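Local coordinates for protein ferritin light chain (Trichoplusia ni, PDB 1Z6O) that stores iron as the light chain of a secreted 24-subunit ferritin, probably helping to nucleate the ferrihydrite core while heavy chains oxidise ferrous iron, at residues A[48-59]-A[76-87]. Numbering follows the deposited sequence.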
ATOM      1  N   HIS A  48      37.697   5.807 -36.173  1.00 15.03           N
ATOM      2  CA  HIS A  48      37.183   5.507 -34.835  1.00 16.62           C
ATOM      3  C   HIS A  48      37.595   4.103 -34.411  1.00 18.25           C
ATOM      4  O   HIS A  48      37.909   3.866 -33.251  1.00 16.42           O
ATOM      5  CB  HIS A  48      35.649   5.607 -34.775  1.00 14.40           C
ATOM      6  CG  HIS A  48      35.140   7.010 -34.623  1.00 17.11           C
ATOM      7  ND1 HIS A  48      34.962   7.860 -35.695  1.00 15.33           N
ATOM      8  CD2 HIS A  48      34.788   7.714 -33.518  1.00 16.55           C
ATOM      9  CE1 HIS A  48      34.521   9.029 -35.257  1.00 18.18           C
ATOM     10  NE2 HIS A  48      34.408   8.965 -33.940  1.00 17.60           N
ATOM     11  N   LEU A  49      37.583   3.167 -35.352  1.00 15.65           N
ATOM     12  CA  LEU A  49      37.950   1.787 -35.035  1.00 16.05           C
ATOM     13  C   LEU A  49      39.401   1.720 -34.554  1.00 17.83           C
ATOM     14  O   LEU A  49      39.708   1.103 -33.530  1.00 17.86           O
ATOM     15  CB  LEU A  49      37.760   0.909 -36.282  1.00 15.62           C
ATOM     16  CG  LEU A  49      38.184  -0.561 -36.179  1.00 21.21           C
ATOM     17  CD1 LEU A  49      37.444  -1.250 -35.016  1.00 18.03           C
ATOM     18  CD2 LEU A  49      37.866  -1.256 -37.512  1.00 21.49           C
ATOM     19  N   GLU A  50      40.295   2.359 -35.299  1.00 16.74           N
ATOM     20  CA  GLU A  50      41.708   2.377 -34.937  1.00 18.28           C
ATOM     21  C   GLU A  50      41.906   3.066 -33.594  1.00 21.18           C
ATOM     22  O   GLU A  50      42.639   2.569 -32.736  1.00 17.10           O
ATOM     23  CB  GLU A  50      42.527   3.107 -36.017  1.00 20.51           C
ATOM     24  CG  GLU A  50      42.445   2.397 -37.370  1.00 28.23           C
ATOM     25  CD  GLU A  50      43.003   3.215 -38.535  1.00 41.25           C
ATOM     26  OE1 GLU A  50      43.041   4.466 -38.440  1.00 33.57           O
ATOM     27  OE2 GLU A  50      43.378   2.596 -39.559  1.00 37.48           O
ATOM     28  N   ARG A  51      41.266   4.213 -33.401  1.00 16.63           N
ATOM     29  CA  ARG A  51      41.428   4.908 -32.130  1.00 17.85           C
ATOM     30  C   ARG A  51      40.833   4.123 -30.964  1.00 17.93           C
ATOM     31  O   ARG A  51      41.368   4.198 -29.855  1.00 17.40           O
ATOM     32  CB  ARG A  51      40.803   6.311 -32.170  1.00 18.36           C
ATOM     33  CG  ARG A  51      41.544   7.295 -33.061  1.00 20.80           C
ATOM     34  CD  ARG A  51      43.017   7.437 -32.667  1.00 22.65           C
ATOM     35  NE  ARG A  51      43.677   8.431 -33.513  1.00 21.41           N
ATOM     36  CZ  ARG A  51      44.962   8.402 -33.848  1.00 30.25           C
ATOM     37  NH1 ARG A  51      45.746   7.423 -33.411  1.00 25.87           N
ATOM     38  NH2 ARG A  51      45.461   9.348 -34.636  1.00 24.39           N
ATOM     39  N   SER A  52      39.746   3.373 -31.188  1.00 15.85           N
ATOM     40  CA  SER A  52      39.177   2.619 -30.070  1.00 16.25           C
ATOM     41  C   SER A  52      40.225   1.664 -29.513  1.00 19.18           C
ATOM     42  O   SER A  52      40.363   1.532 -28.296  1.00 16.69           O
ATOM     43  CB  SER A  52      37.901   1.837 -30.462  1.00 16.56           C
ATOM     44  OG  SER A  52      38.172   0.732 -31.308  1.00 27.04           O
ATOM     45  N   TYR A  53      40.971   1.003 -30.392  1.00 16.20           N
ATOM     46  CA  TYR A  53      42.003   0.083 -29.925  1.00 18.27           C
ATOM     47  C   TYR A  53      43.237   0.815 -29.370  1.00 17.76           C
ATOM     48  O   TYR A  53      43.877   0.314 -28.449  1.00 19.59           O
ATOM     49  CB  TYR A  53      42.356  -0.935 -31.033  1.00 16.54           C
ATOM     50  CG  TYR A  53      41.371  -2.096 -31.028  1.00 18.19           C
ATOM     51  CD1 TYR A  53      40.432  -2.271 -32.056  1.00 17.13           C
ATOM     52  CD2 TYR A  53      41.357  -2.998 -29.964  1.00 17.38           C
ATOM     53  CE1 TYR A  53      39.503  -3.329 -32.014  1.00 18.55           C
ATOM     54  CE2 TYR A  53      40.439  -4.045 -29.912  1.00 18.74           C
ATOM     55  CZ  TYR A  53      39.522  -4.208 -30.933  1.00 20.63           C
ATOM     56  OH  TYR A  53      38.650  -5.268 -30.864  1.00 20.07           O
ATOM     57  N   ASP A  54      43.567   2.000 -29.890  1.00 17.83           N
ATOM     58  CA  ASP A  54      44.689   2.769 -29.320  1.00 18.57           C
ATOM     59  C   ASP A  54      44.331   3.132 -27.864  1.00 18.80           C
ATOM     60  O   ASP A  54      45.145   2.998 -26.949  1.00 17.47           O
ATOM     61  CB  ASP A  54      44.925   4.100 -30.064  1.00 19.02           C
ATOM     62  CG  ASP A  54      45.527   3.915 -31.447  1.00 29.72           C
ATOM     63  OD1 ASP A  54      46.219   2.903 -31.665  1.00 25.08           O
ATOM     64  OD2 ASP A  54      45.321   4.799 -32.312  1.00 24.29           O
ATOM     65  N   TYR A  55      43.113   3.623 -27.658  1.00 15.57           N
ATOM     66  CA  TYR A  55      42.671   4.005 -26.314  1.00 16.49           C
ATOM     67  C   TYR A  55      42.627   2.784 -25.390  1.00 18.95           C
ATOM     68  O   TYR A  55      42.914   2.882 -24.195  1.00 17.13           O
ATOM     69  CB  TYR A  55      41.280   4.651 -26.378  1.00 14.35           C
ATOM     70  CG  TYR A  55      41.258   5.986 -27.110  1.00 15.90           C
ATOM     71  CD1 TYR A  55      40.141   6.375 -27.837  1.00 16.79           C
ATOM     72  CD2 TYR A  55      42.345   6.867 -27.043  1.00 17.51           C
ATOM     73  CE1 TYR A  55      40.090   7.616 -28.486  1.00 16.47           C
ATOM     74  CE2 TYR A  55      42.307   8.118 -27.690  1.00 21.52           C
ATOM     75  CZ  TYR A  55      41.169   8.478 -28.405  1.00 20.21           C
ATOM     76  OH  TYR A  55      41.088   9.705 -29.035  1.00 23.00           O
ATOM     77  N   LEU A  56      42.241   1.639 -25.939  1.00 16.21           N
ATOM     78  CA  LEU A  56      42.185   0.424 -25.136  1.00 16.91           C
ATOM     79  C   LEU A  56      43.587   0.077 -24.621  1.00 18.18           C
ATOM     80  O   LEU A  56      43.749  -0.327 -23.468  1.00 17.96           O
ATOM     81  CB  LEU A  56      41.618  -0.738 -25.970  1.00 19.49           C
ATOM     82  CG  LEU A  56      41.507  -2.059 -25.198  1.00 27.40           C
ATOM     83  CD1 LEU A  56      40.521  -1.873 -24.053  1.00 30.86           C
ATOM     84  CD2 LEU A  56      41.021  -3.173 -26.117  1.00 26.61           C
ATOM     85  N   LEU A  57      44.603   0.236 -25.467  1.00 15.92           N
ATOM     86  CA  LEU A  57      45.976  -0.058 -25.046  1.00 18.16           C
ATOM     87  C   LEU A  57      46.440   0.940 -23.981  1.00 21.10           C
ATOM     88  O   LEU A  57      47.176   0.569 -23.071  1.00 16.52           O
ATOM     89  CB  LEU A  57      46.931  -0.050 -26.251  1.00 17.65           C
ATOM     90  CG  LEU A  57      46.662  -1.181 -27.266  1.00 22.54           C
ATOM     91  CD1 LEU A  57      47.589  -1.017 -28.467  1.00 23.33           C
ATOM     92  CD2 LEU A  57      46.872  -2.546 -26.611  1.00 20.58           C
ATOM     93  N   SER A  58      46.035   2.203 -24.093  1.00 17.22           N
ATOM     94  CA  SER A  58      46.396   3.178 -23.058  1.00 16.90           C
ATOM     95  C   SER A  58      45.703   2.793 -21.748  1.00 16.79           C
ATOM     96  O   SER A  58      46.299   2.898 -20.676  1.00 17.77           O
ATOM     97  CB  SER A  58      45.964   4.601 -23.447  1.00 17.29           C
ATOM     98  OG  SER A  58      46.801   5.117 -24.467  1.00 19.64           O
ATOM     99  N   ALA A  59      44.444   2.360 -21.824  1.00 15.04           N
ATOM    100  CA  ALA A  59      43.730   1.957 -20.611  1.00 17.38           C
ATOM    101  C   ALA A  59      44.472   0.793 -19.945  1.00 22.56           C
ATOM    102  O   ALA A  59      44.597   0.741 -18.717  1.00 18.02           O
ATOM    103  CB  ALA A  59      42.294   1.540 -20.942  1.00 16.95           C
ATOM    104  N   PHE A  76      40.593   6.393 -20.331  1.00 15.44           N
ATOM    105  CA  PHE A  76      40.868   5.796 -21.635  1.00 15.76           C
ATOM    106  C   PHE A  76      39.911   4.680 -22.009  1.00 16.69           C
ATOM    107  O   PHE A  76      39.592   4.501 -23.181  1.00 17.05           O
ATOM    108  CB  PHE A  76      42.309   5.296 -21.704  1.00 15.08           C
ATOM    109  CG  PHE A  76      43.292   6.391 -21.969  1.00 18.58           C
ATOM    110  CD1 PHE A  76      44.098   6.892 -20.949  1.00 17.89           C
ATOM    111  CD2 PHE A  76      43.378   6.961 -23.241  1.00 17.39           C
ATOM    112  CE1 PHE A  76      44.981   7.955 -21.192  1.00 20.95           C
ATOM    113  CE2 PHE A  76      44.255   8.019 -23.499  1.00 20.24           C
ATOM    114  CZ  PHE A  76      45.058   8.517 -22.468  1.00 21.01           C
ATOM    115  N   LYS A  77      39.443   3.933 -21.019  1.00 14.91           N
ATOM    116  CA  LYS A  77      38.503   2.856 -21.295  1.00 16.89           C
ATOM    117  C   LYS A  77      37.195   3.459 -21.823  1.00 20.12           C
ATOM    118  O   LYS A  77      36.559   2.921 -22.739  1.00 17.83           O
ATOM    119  CB  LYS A  77      38.264   2.055 -20.013  1.00 20.39           C
ATOM    120  CG  LYS A  77      37.180   0.998 -20.117  1.00 25.98           C
ATOM    121  CD  LYS A  77      37.490  -0.031 -21.176  1.00 40.58           C
ATOM    122  CE  LYS A  77      36.444  -1.142 -21.126  1.00 54.91           C
ATOM    123  NZ  LYS A  77      36.493  -1.974 -22.341  1.00 66.15           N
ATOM    124  N   LYS A  78      36.792   4.586 -21.251  1.00 17.05           N
ATOM    125  CA  LYS A  78      35.571   5.249 -21.703  1.00 19.53           C
ATOM    126  C   LYS A  78      35.753   5.766 -23.141  1.00 17.74           C
ATOM    127  O   LYS A  78      34.854   5.626 -23.973  1.00 18.04           O
ATOM    128  CB  LYS A  78      35.217   6.401 -20.764  1.00 21.16           C
ATOM    129  CG  LYS A  78      33.965   7.156 -21.181  1.00 34.64           C
ATOM    130  CD  LYS A  78      33.551   8.172 -20.126  1.00 49.27           C
ATOM    131  CE  LYS A  78      32.284   8.909 -20.545  1.00 60.51           C
ATOM    132  NZ  LYS A  78      31.859   9.912 -19.526  1.00 71.86           N
ATOM    133  N   LEU A  79      36.900   6.375 -23.430  1.00 16.18           N
ATOM    134  CA  LEU A  79      37.177   6.850 -24.792  1.00 18.19           C
ATOM    135  C   LEU A  79      37.165   5.669 -25.773  1.00 19.55           C
ATOM    136  O   LEU A  79      36.682   5.791 -26.902  1.00 17.72           O
ATOM    137  CB  LEU A  79      38.547   7.535 -24.864  1.00 16.50           C
ATOM    138  CG  LEU A  79      38.673   8.899 -24.171  1.00 21.11           C
ATOM    139  CD1 LEU A  79      40.093   9.431 -24.367  1.00 21.18           C
ATOM    140  CD2 LEU A  79      37.651   9.880 -24.756  1.00 23.07           C
ATOM    141  N   SER A  80      37.719   4.535 -25.348  1.00 15.19           N
ATOM    142  CA  SER A  80      37.750   3.339 -26.198  1.00 15.56           C
ATOM    143  C   SER A  80      36.343   2.812 -26.469  1.00 16.64           C
ATOM    144  O   SER A  80      35.982   2.538 -27.622  1.00 16.22           O
ATOM    145  CB  SER A  80      38.575   2.224 -25.530  1.00 17.20           C
ATOM    146  OG  SER A  80      38.550   1.047 -26.334  1.00 17.46           O
ATOM    147  N   ASP A  81      35.547   2.659 -25.408  1.00 15.48           N
ATOM    148  CA  ASP A  81      34.181   2.155 -25.556  1.00 18.24           C
ATOM    149  C   ASP A  81      33.348   3.084 -26.440  1.00 19.92           C
ATOM    150  O   ASP A  81      32.549   2.622 -27.259  1.00 18.40           O
ATOM    151  CB  ASP A  81      33.478   2.019 -24.194  1.00 20.27           C
ATOM    152  CG  ASP A  81      34.061   0.897 -23.320  1.00 33.26           C
ATOM    153  OD1 ASP A  81      34.792   0.012 -23.828  1.00 28.35           O
ATOM    154  OD2 ASP A  81      33.767   0.894 -22.104  1.00 29.00           O
ATOM    155  N   GLU A  82      33.507   4.391 -26.269  1.00 17.18           N
ATOM    156  CA  GLU A  82      32.746   5.331 -27.092  1.00 20.87           C
ATOM    157  C   GLU A  82      33.148   5.248 -28.561  1.00 19.06           C
ATOM    158  O   GLU A  82      32.290   5.277 -29.441  1.00 18.39           O
ATOM    159  CB  GLU A  82      32.931   6.767 -26.580  1.00 22.32           C
ATOM    160  CG  GLU A  82      32.433   6.910 -25.138  1.00 42.81           C
ATOM    161  CD  GLU A  82      32.578   8.315 -24.559  1.00 60.28           C
ATOM    162  OE1 GLU A  82      33.638   8.955 -24.764  1.00 57.41           O
ATOM    163  OE2 GLU A  82      31.630   8.766 -23.874  1.00 58.64           O
ATOM    164  N   ALA A  83      34.446   5.146 -28.830  1.00 15.32           N
ATOM    165  CA  ALA A  83      34.916   5.061 -30.209  1.00 16.42           C
ATOM    166  C   ALA A  83      34.476   3.737 -30.857  1.00 17.90           C
ATOM    167  O   ALA A  83      34.186   3.692 -32.057  1.00 17.21           O
ATOM    168  CB  ALA A  83      36.442   5.211 -30.257  1.00 15.90           C
ATOM    169  N   TRP A  84      34.417   2.660 -30.070  1.00 14.82           N
ATOM    170  CA  TRP A  84      33.977   1.364 -30.601  1.00 16.72           C
ATOM    171  C   TRP A  84      32.496   1.473 -30.978  1.00 18.37           C
ATOM    172  O   TRP A  84      32.064   1.057 -32.056  1.00 16.74           O
ATOM    173  CB  TRP A  84      34.166   0.263 -29.542  1.00 17.35           C
ATOM    174  CG  TRP A  84      33.579  -1.073 -29.942  1.00 17.45           C
ATOM    175  CD1 TRP A  84      32.439  -1.649 -29.455  1.00 18.04           C
ATOM    176  CD2 TRP A  84      34.112  -1.987 -30.907  1.00 17.34           C
ATOM    177  NE1 TRP A  84      32.230  -2.875 -30.058  1.00 19.02           N
ATOM    178  CE2 TRP A  84      33.241  -3.104 -30.953  1.00 17.13           C
ATOM    179  CE3 TRP A  84      35.248  -1.976 -31.737  1.00 19.46           C
ATOM    180  CZ2 TRP A  84      33.470  -4.203 -31.796  1.00 19.26           C
ATOM    181  CZ3 TRP A  84      35.479  -3.072 -32.574  1.00 24.11           C
ATOM    182  CH2 TRP A  84      34.590  -4.170 -32.594  1.00 23.35           C
ATOM    183  N   SER A  85      31.711   2.046 -30.078  1.00 16.27           N
ATOM    184  CA  SER A  85      30.289   2.214 -30.325  1.00 19.00           C
ATOM    185  C   SER A  85      30.040   3.107 -31.558  1.00 19.49           C
ATOM    186  O   SER A  85      29.138   2.837 -32.360  1.00 17.70           O
ATOM    187  CB  SER A  85      29.632   2.812 -29.071  1.00 25.46           C
ATOM    188  OG  SER A  85      28.274   3.095 -29.312  1.00 44.48           O
ATOM    189  N   LYS A  86      30.832   4.163 -31.714  1.00 16.06           N
ATOM    190  CA  LYS A  86      30.677   5.058 -32.868  1.00 18.83           C
ATOM    191  C   LYS A  86      31.063   4.360 -34.166  1.00 19.48           C
ATOM    192  O   LYS A  86      30.515   4.659 -35.224  1.00 17.21           O
ATOM    193  CB  LYS A  86      31.539   6.316 -32.714  1.00 18.77           C
ATOM    194  CG  LYS A  86      31.028   7.307 -31.655  1.00 25.86           C
ATOM    195  CD  LYS A  86      29.619   7.788 -31.973  1.00 40.99           C
ATOM    196  CE  LYS A  86      29.121   8.796 -30.926  1.00 53.03           C
ATOM    197  NZ  LYS A  86      27.715   9.261 -31.162  1.00 46.11           N
ATOM    198  N   THR A  87      32.029   3.453 -34.095  1.00 16.68           N
ATOM    199  CA  THR A  87      32.447   2.716 -35.286  1.00 17.51           C
ATOM    200  C   THR A  87      31.231   1.970 -35.845  1.00 19.42           C
ATOM    201  O   THR A  87      30.940   2.025 -37.041  1.00 16.71           O
ATOM    202  CB  THR A  87      33.544   1.671 -34.954  1.00 18.02           C
ATOM    203  OG1 THR A  87      34.724   2.346 -34.497  1.00 16.95           O
ATOM    204  CG2 THR A  87      33.903   0.849 -36.201  1.00 17.45           C
TER
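S58 CB sits over one face of the F76 ring, 3.6 Å from its centroid, in a CH-pi contact, while Y55 CD2 meets the edge of the same ring in its plane, 3.9 Å from F76 CD2. The Y55 ring in turn carries L79 CB over one face, offset toward the rim, and the Y55 hydroxyl is hydrogen-bonded with T132 OG1. These groups pack the first two helices of the ferritin four-helix bundle, 37-61 and 70-96, whose segments 48-59 and 76-87 run antiparallel at 160° with their axes 7.7 Å apart at closest approach. F76 turns its CG anti to its carbonyl carbon (chi1 -80°), which lays the ring beneath S58 and against A125 and A129 of helix 122-148. With an alanine in place of F76, the CB contact to A59 would remain, but a gap would probably open beside S58 and Y55, leaving Y55 CD2 without its aromatic neighbour. Farther along, small side chains let the backbones close in: S52 and S80 have CA atoms 4.2 Å apart, and S52 CB rests 3.7 Å from A83 CB. On another side of the pair, L49 CD1 touches W84 CZ3 at 3.6 Å, the two side chains running alongside each other, and Y53 adds a looser contact to the same corner of the indole. A heavy chain covers this side, its S65 hydrogen-bonded to W84 NE1 and its R68 forming a cation-pi contact with the indole. At the far end, K86 CB packs against CD2 of H48, and K86 NZ hydrogen-bonds to E166 O. Between the helices, the S80 hydroxyl donates to S52 O across 2.7 Å; it comes from above the carbonyl plane, and L56 N reaches that oxygen from the opposite face.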